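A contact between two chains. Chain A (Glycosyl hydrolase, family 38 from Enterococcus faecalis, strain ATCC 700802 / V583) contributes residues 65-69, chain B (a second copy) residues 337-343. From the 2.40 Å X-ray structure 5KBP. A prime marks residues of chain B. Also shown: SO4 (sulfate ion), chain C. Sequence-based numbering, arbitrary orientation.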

# COMPACT_ATOMS: atom_id res chain seq x y z
N LEU A 65 -8.89 14.67 -9.51
CA LEU A 65 -9.62 15.45 -8.52
C LEU A 65 -9.22 15.13 -7.09
O LEU A 65 -9.50 15.93 -6.19
CB LEU A 65 -11.13 15.24 -8.69
CG LEU A 65 -11.72 15.88 -9.94
CD1 LEU A 65 -13.23 15.81 -9.89
CD2 LEU A 65 -11.26 17.32 -10.08
N GLN A 66 -8.58 13.98 -6.84
CA GLN A 66 -8.11 13.71 -5.49
C GLN A 66 -6.89 14.55 -5.13
O GLN A 66 -6.60 14.72 -3.94
CB GLN A 66 -7.80 12.22 -5.32
CG GLN A 66 -6.55 11.72 -6.02
CD GLN A 66 -6.09 10.38 -5.49
OE1 GLN A 66 -6.39 10.02 -4.35
NE2 GLN A 66 -5.37 9.63 -6.31
N VAL A 67 -6.19 15.09 -6.13
CA VAL A 67 -5.11 16.04 -5.88
C VAL A 67 -5.59 17.48 -6.00
O VAL A 67 -5.16 18.34 -5.22
CB VAL A 67 -3.93 15.76 -6.83
CG1 VAL A 67 -2.77 16.70 -6.53
CG2 VAL A 67 -3.48 14.33 -6.71
N ARG A 68 -6.47 17.76 -6.95
CA ARG A 68 -7.00 19.11 -7.19
C ARG A 68 -8.52 19.08 -7.09
O ARG A 68 -9.22 19.17 -8.11
CB ARG A 68 -6.56 19.64 -8.55
CG ARG A 68 -5.09 19.46 -8.85
CD ARG A 68 -4.63 20.48 -9.87
NE ARG A 68 -4.69 21.83 -9.33
CZ ARG A 68 -4.53 22.94 -10.05
NH1 ARG A 68 -4.30 22.86 -11.35
NH2 ARG A 68 -4.60 24.13 -9.46
N PRO A 69 -9.07 18.97 -5.88
CA PRO A 69 -10.53 18.86 -5.74
C PRO A 69 -11.27 20.13 -6.13
O PRO A 69 -12.42 20.05 -6.56
CB PRO A 69 -10.72 18.52 -4.26
CG PRO A 69 -9.52 19.09 -3.59
CD PRO A 69 -8.39 18.94 -4.57
S SO4 C . -4.76 26.84 -11.76
O1 SO4 C . -6.01 26.56 -11.07
O2 SO4 C . -3.63 26.58 -10.86
O3 SO4 C . -4.73 28.24 -12.16
O4 SO4 C . -4.64 25.99 -12.95
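Chain B, residues 337-343: HDQFDYA

Residues 337′ to 343′ of chain B form a regular α-helix, with i to i+4 bonds such as Tyr342′ N to Asp338′ O at 2.8 Å. The helix lies against residues 66 to 68 of chain A and runs counter to their order: the CA of Arg68 is 5.9 Å from that of Asp338′, near the start of the stretch, whereas the CA of Val67 is 5.8 Å from that of Tyr342′, one turn further on. The i, i+4 spacing puts Asp338′ and Tyr342′ on the same side of the helix, both with CA-to-CB directed toward chain A.

Val67, buried, fits against this side. With chi1 t, it places CG2 over one face of the Tyr342′ ring, 3.9 Å from the centroid and 16° off the ring normal, a CH-π contact. Tyr342′, with chi1 t and chi2 84°, turns a ring face to Val67, a flat apolar surface that suits a methyl; Tyr342′ CD1 lies 3.8 Å from Val67 CG2. The other methyl, Val67 CG1, lies 4.2 Å from Gln339′ CA, so a small branched side chain meets both an aromatic ring and helix backbone. Val67 O also approaches Asp338′ CB at 3.3 Å.

Arg68 starts sideways, but its m, t, p conformation (chi4 −170°) brings the guanidinium to Asp338′. Arg68 NE donates to Asp338′ OD2 at 2.8 Å and 166°, a nearly straight hydrogen bond within a salt bridge; Arg68 NH2 adds a weak bond to the same Asp338′ OD2 at 3.4 Å. Asp338′, with chi1 m and chi2 −16°, holds that oxygen near the guanidinium plane, where N-H bonds point. Arg68 NH2 also donates to sulfate O2 at 3.0 Å, so the long, multidentate arginine serves two anions. Gln66 is exposed; with chi1 p and chi2 t it brings NE2 to 3.9 Å from Tyr342′ OH, a van der Waals approach.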

# COMPACT_ATOMS: atom_id res chain seq x y z
N HIS B 337 0.77 24.00 -4.60
CA HIS B 337 0.08 23.91 -3.32
C HIS B 337 -0.72 22.62 -3.20
O HIS B 337 -0.66 21.93 -2.17
CB HIS B 337 -0.84 25.12 -3.13
CG HIS B 337 -0.11 26.38 -2.77
ND1 HIS B 337 0.46 26.58 -1.54
CD2 HIS B 337 0.13 27.50 -3.49
CE1 HIS B 337 1.03 27.77 -1.50
NE2 HIS B 337 0.85 28.35 -2.67
N ASP B 338 -1.49 22.28 -4.24
CA ASP B 338 -2.30 21.07 -4.19
C ASP B 338 -1.44 19.82 -4.08
O ASP B 338 -1.78 18.89 -3.34
CB ASP B 338 -3.20 20.98 -5.43
CG ASP B 338 -4.21 22.12 -5.49
OD1 ASP B 338 -4.41 22.79 -4.46
OD2 ASP B 338 -4.79 22.34 -6.58
N GLN B 339 -0.32 19.77 -4.80
CA GLN B 339 0.56 18.61 -4.73
C GLN B 339 1.18 18.47 -3.34
O GLN B 339 1.27 17.35 -2.81
CB GLN B 339 1.65 18.70 -5.79
CG GLN B 339 1.17 18.56 -7.23
CD GLN B 339 0.66 19.86 -7.82
OE1 GLN B 339 0.46 20.85 -7.11
NE2 GLN B 339 0.46 19.87 -9.14
N PHE B 340 1.62 19.58 -2.75
CA PHE B 340 2.17 19.53 -1.40
C PHE B 340 1.10 19.15 -0.38
O PHE B 340 1.35 18.33 0.51
CB PHE B 340 2.80 20.88 -1.04
CG PHE B 340 4.26 20.96 -1.34
CD1 PHE B 340 5.12 19.95 -0.94
CD2 PHE B 340 4.78 22.04 -2.03
CE1 PHE B 340 6.47 20.02 -1.21
CE2 PHE B 340 6.13 22.12 -2.31
CZ PHE B 340 6.98 21.10 -1.90
N ASP B 341 -0.09 19.74 -0.50
CA ASP B 341 -1.20 19.37 0.37
C ASP B 341 -1.51 17.88 0.25
O ASP B 341 -1.75 17.20 1.26
CB ASP B 341 -2.43 20.21 0.02
CG ASP B 341 -3.72 19.60 0.54
OD1 ASP B 341 -4.09 19.89 1.70
OD2 ASP B 341 -4.36 18.84 -0.21
N TYR B 342 -1.51 17.36 -0.97
CA TYR B 342 -1.75 15.94 -1.18
C TYR B 342 -0.67 15.09 -0.54
O TYR B 342 -0.96 14.05 0.07
CB TYR B 342 -1.85 15.65 -2.68
CG TYR B 342 -1.94 14.19 -3.05
CD1 TYR B 342 -3.16 13.52 -3.04
CD2 TYR B 342 -0.81 13.47 -3.43
CE1 TYR B 342 -3.24 12.19 -3.39
CE2 TYR B 342 -0.88 12.14 -3.77
CZ TYR B 342 -2.11 11.50 -3.75
OH TYR B 342 -2.19 10.17 -4.10
N ALA B 343 0.59 15.51 -0.66
CA ALA B 343 1.69 14.74 -0.08
C ALA B 343 1.65 14.78 1.44
O ALA B 343 1.98 13.79 2.10
CB ALA B 343 3.03 15.27 -0.59